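Local coordinates for protein glycosyltransferase (Streptomyces halstedii, PDB 3WAG) that belongs to the two-domain GT-B glycosyltransferases and holds a thymidine diphosphate in the cleft between its two parallel-sheet domains, at residues V7-S12 against N55-M60; V281-A286 against R300-V305. One frame throughout, in Å; residues are numbered along the deposited sequence.

Contact 1: V7-S12 against N55-M60. With TYD (thymidine-5'-diphosphate), chain F.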
loop_
_atom_site.group_PDB
_atom_site.type_symbol
_atom_site.label_atom_id
_atom_site.label_comp_id
_atom_site.label_asym_id
_atom_site.label_seq_id
_atom_site.Cartn_x
_atom_site.Cartn_y
_atom_site.Cartn_z
ATOM N N VAL B 7 7.682 14.107 2.208
ATOM C CA VAL B 7 7.397 14.758 0.906
ATOM C C VAL B 7 6.498 15.950 1.190
ATOM O O VAL B 7 5.670 15.843 2.088
ATOM C CB VAL B 7 6.784 13.767 -0.126
ATOM C CG1 VAL B 7 5.514 13.089 0.431
ATOM C CG2 VAL B 7 6.530 14.436 -1.478
ATOM N N PHE B 8 6.674 17.057 0.459
ATOM C CA PHE B 8 5.757 18.203 0.517
ATOM C C PHE B 8 4.360 17.771 0.049
ATOM O O PHE B 8 4.216 16.766 -0.665
ATOM C CB PHE B 8 6.313 19.454 -0.224
ATOM C CG PHE B 8 6.263 19.362 -1.737
ATOM C CD1 PHE B 8 7.221 18.683 -2.447
ATOM C CD2 PHE B 8 5.246 20.008 -2.463
ATOM C CE1 PHE B 8 7.188 18.589 -3.834
ATOM C CE2 PHE B 8 5.200 19.929 -3.856
ATOM C CZ PHE B 8 6.165 19.207 -4.547
ATOM N N ALA B 9 3.333 18.491 0.476
ATOM C CA ALA B 9 1.944 18.179 0.074
ATOM C C ALA B 9 1.630 18.340 -1.425
ATOM O O ALA B 9 1.221 19.398 -1.886
ATOM C CB ALA B 9 0.923 18.962 0.911
ATOM N N ASN B 10 1.793 17.241 -2.160
ATOM C CA ASN B 10 1.559 17.153 -3.578
ATOM C C ASN B 10 1.390 15.702 -3.849
ATOM O O ASN B 10 2.295 14.873 -3.539
ATOM C CB ASN B 10 2.785 17.647 -4.323
ATOM C CG ASN B 10 2.678 17.406 -5.821
ATOM O OD1 ASN B 10 2.807 16.278 -6.314
ATOM N ND2 ASN B 10 2.418 18.462 -6.546
ATOM N N ARG B 11 0.259 15.360 -4.444
ATOM C CA ARG B 11 -0.045 13.984 -4.781
ATOM C C ARG B 11 0.930 13.274 -5.677
ATOM O O ARG B 11 1.175 12.082 -5.459
ATOM C CB ARG B 11 -1.445 13.838 -5.387
ATOM C CG ARG B 11 -2.462 13.266 -4.420
ATOM C CD ARG B 11 -3.859 13.058 -5.066
ATOM N NE ARG B 11 -4.220 14.197 -5.912
ATOM C CZ ARG B 11 -4.818 15.316 -5.486
ATOM N NH1 ARG B 11 -5.183 15.459 -4.211
ATOM N NH2 ARG B 11 -5.063 16.305 -6.346
ATOM N N SER B 12 1.434 13.937 -6.717
ATOM C CA SER B 12 2.405 13.306 -7.631
ATOM C C SER B 12 3.723 13.009 -6.960
ATOM O O SER B 12 4.329 12.004 -7.235
ATOM C CB SER B 12 2.698 14.221 -8.844
ATOM O OG SER B 12 1.525 14.195 -9.610
ATOM N N ASN B 55 2.003 23.213 8.654
ATOM C CA ASN B 55 0.641 23.701 8.401
ATOM C C ASN B 55 0.298 23.315 6.979
ATOM O O ASN B 55 1.194 23.085 6.197
ATOM C CB ASN B 55 0.557 25.262 8.462
ATOM C CG ASN B 55 0.943 25.859 9.855
ATOM O OD1 ASN B 55 1.892 26.671 9.979
ATOM N ND2 ASN B 55 0.229 25.463 10.879
ATOM N N ASP B 56 -0.982 23.288 6.629
ATOM C CA ASP B 56 -1.381 23.045 5.266
ATOM C C ASP B 56 -0.497 23.766 4.259
ATOM O O ASP B 56 -0.136 24.933 4.445
ATOM C CB ASP B 56 -2.831 23.457 5.041
ATOM C CG ASP B 56 -3.816 22.485 5.693
ATOM O OD1 ASP B 56 -3.444 21.607 6.510
ATOM O OD2 ASP B 56 -4.967 22.598 5.375
ATOM N N LEU B 57 -0.183 23.087 3.169
ATOM C CA LEU B 57 0.619 23.782 2.175
ATOM C C LEU B 57 -0.194 24.476 1.093
ATOM O O LEU B 57 0.191 25.552 0.672
ATOM C CB LEU B 57 1.701 22.918 1.579
ATOM C CG LEU B 57 2.529 23.611 0.494
ATOM C CD1 LEU B 57 3.483 24.584 1.166
ATOM C CD2 LEU B 57 3.256 22.569 -0.331
ATOM N N ASN B 58 -1.286 23.847 0.639
ATOM C CA ASN B 58 -2.135 24.393 -0.419
ATOM C C ASN B 58 -1.411 24.917 -1.664
ATOM O O ASN B 58 -1.731 26.036 -2.090
ATOM C CB ASN B 58 -3.042 25.512 0.161
ATOM C CG ASN B 58 -3.903 25.019 1.322
ATOM O OD1 ASN B 58 -3.968 25.661 2.361
ATOM N ND2 ASN B 58 -4.544 23.837 1.159
ATOM N N ILE B 59 -0.492 24.135 -2.264
ATOM C CA ILE B 59 0.366 24.641 -3.381
ATOM C C ILE B 59 -0.411 24.771 -4.657
ATOM O O ILE B 59 0.042 25.479 -5.566
ATOM C CB ILE B 59 1.681 23.858 -3.767
ATOM C CG1 ILE B 59 1.632 22.359 -3.444
ATOM C CG2 ILE B 59 2.953 24.583 -3.361
ATOM C CD1 ILE B 59 1.076 21.468 -4.554
ATOM N N MET B 60 -1.550 24.087 -4.756
ATOM C CA MET B 60 -2.464 24.354 -5.880
ATOM C C MET B 60 -3.431 25.535 -5.548
ATOM O O MET B 60 -4.657 25.429 -5.697
ATOM C CB MET B 60 -3.151 23.066 -6.400
ATOM C CG MET B 60 -2.558 22.486 -7.706
ATOM S SD MET B 60 -1.070 21.410 -7.716
ATOM C CE MET B 60 0.244 22.461 -8.355
HETATM P PA TYD F . 0.151 12.781 -13.050
HETATM O O1A TYD F . -0.891 13.372 -14.012
HETATM O O2A TYD F . 1.027 13.642 -12.147
HETATM O O3A TYD F . 1.137 11.978 -14.093
HETATM P PB TYD F . 2.633 12.436 -14.583
HETATM O O1B TYD F . 2.624 13.968 -14.712
HETATM O O2B TYD F . 2.822 11.601 -15.885
HETATM O O3B TYD F . 3.509 12.074 -13.352
HETATM O "O5'" TYD F . -0.590 11.697 -12.059
HETATM C "C5'" TYD F . 0.046 10.648 -11.281
HETATM C "C4'" TYD F . -0.076 9.250 -11.952
HETATM O "O4'" TYD F . -1.432 8.908 -12.316
HETATM C "C3'" TYD F . 0.737 9.033 -13.246
HETATM O "O3'" TYD F . 1.528 7.847 -13.068
HETATM C "C2'" TYD F . -0.271 8.776 -14.358
HETATM C "C1'" TYD F . -1.473 8.213 -13.572
HETATM N N1 TYD F . -2.720 8.454 -14.297
HETATM C C2 TYD F . -3.560 7.376 -14.681
HETATM O O2 TYD F . -3.288 6.182 -14.396
HETATM N N3 TYD F . -4.694 7.626 -15.396
HETATM C C4 TYD F . -5.071 8.874 -15.766
HETATM O O4 TYD F . -6.138 9.009 -16.406
HETATM C C5 TYD F . -4.214 10.022 -15.364
HETATM C C5M TYD F . -4.530 11.461 -15.702
HETATM C C6 TYD F . -3.055 9.725 -14.628
HETATM O O HOH W 1 -0.611 21.309 -1.085
#
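The loop of the N-terminal Rossmann-like domain that leads from strand 2-6 into helix 11-26 meets the irregular segment 55-60, with Phe-8, Ala-9 and Asn-10 on one side and Leu-57 and Ile-59 on the other. The aromatic ring of Phe-8 presents its edge: CD2 lies 3.9 Å from Leu-57 CD2, and Ile-59 CG1 lies at the same edge, near the ring plane, 4.3 Å from Phe-8 CE2. A chi1 of 74° places the ring between its own backbone N and carbonyl carbon, turning that edge to the two branched chains; the side chain also touches Met-106 and Asp-130, and its ring meets that of His-13. Ala-9, where the backbones come nearest, has a side chain short enough for its CB to sit 4.1 Å from Leu-57 CB. Its carbonyl oxygen is passed by the ethyl arm of Ile-59, CG1 standing 3.4 Å from Ala-9 O. That oxygen accepts a hydrogen bond of 2.8 Å from water 1, which in turn accepts one from Ile-59 N at 3.1 Å, so a single water joins the two backbones and serves a polar atom on each. Asn-10 crosses Ile-59 at about a right angle; asparagine suits two tasks as N-cap, OD1 reaching forward to accept from His-13 N while ND2 lies 3.8 Å from the isoleucine methyl, Ile-59 CD1. Asp-38 receives Leu-57 N and Asn-58 N, fixing the second segment. Ser-12 OG donates to O2A of the thymidine diphosphate over 2.6 Å, one hydroxyl bond to the alpha phosphate of a ligand also held by Gly-324 and Thr-325, from the first turn of the first helix of a Rossmann-like GT-B domain.

Contact 2: V281-A286 against R300-V305. With TYD (thymidine-5'-diphosphate), chain F.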
loop_
_atom_site.group_PDB
_atom_site.type_symbol
_atom_site.label_atom_id
_atom_site.label_comp_id
_atom_site.label_asym_id
_atom_site.label_seq_id
_atom_site.Cartn_x
_atom_site.Cartn_y
_atom_site.Cartn_z
ATOM N N VAL B 281 -9.092 6.144 -25.929
ATOM C CA VAL B 281 -9.571 6.371 -24.557
ATOM C C VAL B 281 -8.888 7.630 -24.124
ATOM O O VAL B 281 -7.654 7.659 -23.967
ATOM C CB VAL B 281 -9.235 5.214 -23.592
ATOM C CG1 VAL B 281 -9.649 5.573 -22.197
ATOM C CG2 VAL B 281 -9.931 3.911 -24.021
ATOM N N ALA B 282 -9.675 8.690 -23.959
ATOM C CA ALA B 282 -9.146 10.006 -23.711
ATOM C C ALA B 282 -9.594 10.473 -22.345
ATOM O O ALA B 282 -10.759 10.337 -22.029
ATOM C CB ALA B 282 -9.660 10.959 -24.786
ATOM N N THR B 283 -8.665 11.004 -21.532
ATOM C CA THR B 283 -9.020 11.690 -20.294
ATOM C C THR B 283 -9.364 13.167 -20.520
ATOM O O THR B 283 -8.525 13.965 -20.937
ATOM C CB THR B 283 -7.928 11.622 -19.210
ATOM O OG1 THR B 283 -6.754 12.302 -19.682
ATOM C CG2 THR B 283 -7.593 10.170 -18.845
ATOM N N PHE B 284 -10.613 13.511 -20.233
ATOM C CA PHE B 284 -11.104 14.878 -20.303
ATOM C C PHE B 284 -11.893 15.231 -19.044
ATOM O O PHE B 284 -12.714 14.436 -18.608
ATOM C CB PHE B 284 -12.025 15.046 -21.538
ATOM C CG PHE B 284 -11.302 14.946 -22.849
ATOM C CD1 PHE B 284 -10.233 15.764 -23.125
ATOM C CD2 PHE B 284 -11.706 14.030 -23.815
ATOM C CE1 PHE B 284 -9.562 15.667 -24.350
ATOM C CE2 PHE B 284 -11.042 13.935 -25.019
ATOM C CZ PHE B 284 -9.967 14.748 -25.287
ATOM N N SER B 285 -11.672 16.424 -18.488
ATOM C CA SER B 285 -12.556 16.998 -17.450
ATOM C C SER B 285 -13.984 17.172 -17.965
ATOM O O SER B 285 -14.259 16.897 -19.126
ATOM C CB SER B 285 -12.034 18.372 -17.022
ATOM O OG SER B 285 -12.212 19.369 -18.031
ATOM N N ALA B 286 -14.877 17.664 -17.108
ATOM C CA ALA B 286 -16.269 17.942 -17.507
ATOM C C ALA B 286 -16.314 19.134 -18.444
ATOM O O ALA B 286 -16.948 19.074 -19.488
ATOM C CB ALA B 286 -17.146 18.186 -16.293
ATOM N N ARG B 300 -13.774 7.343 -26.232
ATOM C CA ARG B 300 -14.412 7.290 -24.921
ATOM C C ARG B 300 -13.758 8.341 -24.059
ATOM O O ARG B 300 -12.542 8.278 -23.826
ATOM C CB ARG B 300 -14.252 5.908 -24.298
ATOM C CG ARG B 300 -14.921 5.737 -22.933
ATOM C CD ARG B 300 -14.556 4.368 -22.349
ATOM N NE ARG B 300 -14.857 3.221 -23.236
ATOM C CZ ARG B 300 -16.046 2.606 -23.299
ATOM N NH1 ARG B 300 -17.054 3.013 -22.534
ATOM N NH2 ARG B 300 -16.226 1.578 -24.114
ATOM N N ALA B 301 -14.522 9.342 -23.637
ATOM C CA ALA B 301 -14.004 10.370 -22.735
ATOM C C ALA B 301 -14.204 9.849 -21.310
ATOM O O ALA B 301 -15.234 9.290 -20.994
ATOM C CB ALA B 301 -14.737 11.683 -22.911
ATOM N N VAL B 302 -13.212 10.030 -20.455
ATOM C CA VAL B 302 -13.261 9.497 -19.106
ATOM C C VAL B 302 -12.585 10.563 -18.257
ATOM O O VAL B 302 -11.678 11.244 -18.736
ATOM C CB VAL B 302 -12.515 8.155 -19.190
ATOM C CG1 VAL B 302 -11.181 8.139 -18.450
ATOM C CG2 VAL B 302 -13.456 7.005 -18.978
ATOM N N ASP B 303 -12.992 10.782 -17.029
ATOM C CA ASP B 303 -12.239 11.781 -16.241
ATOM C C ASP B 303 -10.876 11.222 -15.769
ATOM O O ASP B 303 -9.963 11.974 -15.569
ATOM C CB ASP B 303 -13.038 12.286 -15.055
ATOM C CG ASP B 303 -13.308 11.203 -14.062
ATOM O OD1 ASP B 303 -14.310 10.460 -14.203
ATOM O OD2 ASP B 303 -12.501 11.082 -13.138
ATOM N N PHE B 304 -10.769 9.900 -15.631
ATOM C CA PHE B 304 -9.564 9.181 -15.150
ATOM C C PHE B 304 -9.634 7.695 -15.599
ATOM O O PHE B 304 -10.710 7.156 -15.687
ATOM C CB PHE B 304 -9.365 9.315 -13.616
ATOM C CG PHE B 304 -8.184 8.520 -13.059
ATOM C CD1 PHE B 304 -6.927 9.081 -12.980
ATOM C CD2 PHE B 304 -8.364 7.219 -12.581
ATOM C CE1 PHE B 304 -5.849 8.358 -12.437
ATOM C CE2 PHE B 304 -7.315 6.493 -12.038
ATOM C CZ PHE B 304 -6.044 7.059 -11.989
ATOM N N VAL B 305 -8.501 7.094 -15.986
ATOM C CA VAL B 305 -8.461 5.631 -16.215
ATOM C C VAL B 305 -7.118 5.065 -15.689
ATOM O O VAL B 305 -6.086 5.613 -16.010
ATOM C CB VAL B 305 -8.732 5.232 -17.694
ATOM C CG1 VAL B 305 -7.715 5.888 -18.628
ATOM C CG2 VAL B 305 -8.773 3.695 -17.858
HETATM P PA TYD F . 0.151 12.781 -13.050
HETATM O O1A TYD F . -0.891 13.372 -14.012
HETATM O O2A TYD F . 1.027 13.642 -12.147
HETATM O O3A TYD F . 1.137 11.978 -14.093
HETATM P PB TYD F . 2.633 12.436 -14.583
HETATM O O1B TYD F . 2.624 13.968 -14.712
HETATM O O2B TYD F . 2.822 11.601 -15.885
HETATM O O3B TYD F . 3.509 12.074 -13.352
HETATM O "O5'" TYD F . -0.590 11.697 -12.059
HETATM C "C5'" TYD F . 0.046 10.648 -11.281
HETATM C "C4'" TYD F . -0.076 9.250 -11.952
HETATM O "O4'" TYD F . -1.432 8.908 -12.316
HETATM C "C3'" TYD F . 0.737 9.033 -13.246
HETATM O "O3'" TYD F . 1.528 7.847 -13.068
HETATM C "C2'" TYD F . -0.271 8.776 -14.358
HETATM C "C1'" TYD F . -1.473 8.213 -13.572
HETATM N N1 TYD F . -2.720 8.454 -14.297
HETATM C C2 TYD F . -3.560 7.376 -14.681
HETATM O O2 TYD F . -3.288 6.182 -14.396
HETATM N N3 TYD F . -4.694 7.626 -15.396
HETATM C C4 TYD F . -5.071 8.874 -15.766
HETATM O O4 TYD F . -6.138 9.009 -16.406
HETATM C C5 TYD F . -4.214 10.022 -15.364
HETATM C C5M TYD F . -4.530 11.461 -15.702
HETATM C C6 TYD F . -3.055 9.725 -14.628
#
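Strands 281-283 and 300-302 run parallel, their axes 4.7 Å apart at closest and inclined by 31°, and three backbone bonds of 2.9 Å join them: Ala-282 N to Arg-300 O, Val-302 N to Ala-282 O, and Phe-284 N to Val-302 O. The first is nearly straight (171° at the hydrogen). Val-302 O also lies 3.1 Å from Thr-283 CA in a CA-H...O contact. On the face of Val-281 and Thr-283, Val-281 CG1 meets Val-305 CG1 at 4.1 Å, the two valines crossing at about a right angle; branched chains suit this spot, which Trp-238 and Leu-310 also cover. On the same face Thr-283 CG2 lies 4.1 Å from Val-302 CG1, these beta-branched chains crossing obliquely, and is close to O4 of thymidine diphosphate. Arg-300, at the outer strand, lays its guanidinium group against Trp-238 in a cation-pi contact. Ala-301 occupies the other face, its CB at the edge of the Phe-284 ring, in plane and 3.9 Å from CD2; a methyl fits beside the ring, which also touches Leu-250. Past the strand, the extended backbone of Val-305 reads the thymine: Val-305 N donates to O4 of the ligand at 3.1 Å, and N3 of the ligand donates to Val-305 O at a short 2.5 Å whose exact length is doubtful, both nearly straight, while Phe-304 lies obliquely against the base near N3. A donor and an acceptor from one residue match the imide edge of thymine, so polar recognition of this edge by Val-305 uses main-chain atoms, while Phe-304 and Thr-283 add side-chain contact.

How the contacts relate
The two contacts lie in different GT-B domains and face each other across the cleft, their centres 25 Å apart and their nearest atoms about 9 Å apart, bridged by one thymidine diphosphate. Contact 1 is the more buried: a loop ahead of helix 11-26 packed on an irregular segment through apolar side chains and a shared water. Contact 2, partly buried, joins the outermost strand of its sheet to the next one within a beta-alpha-beta unit, so main-chain bonds dominate. Each addresses a different part of the nucleotide, 7-12 with a serine hydroxyl at the alpha phosphate and 300-305 with backbone amide and carbonyl at the base.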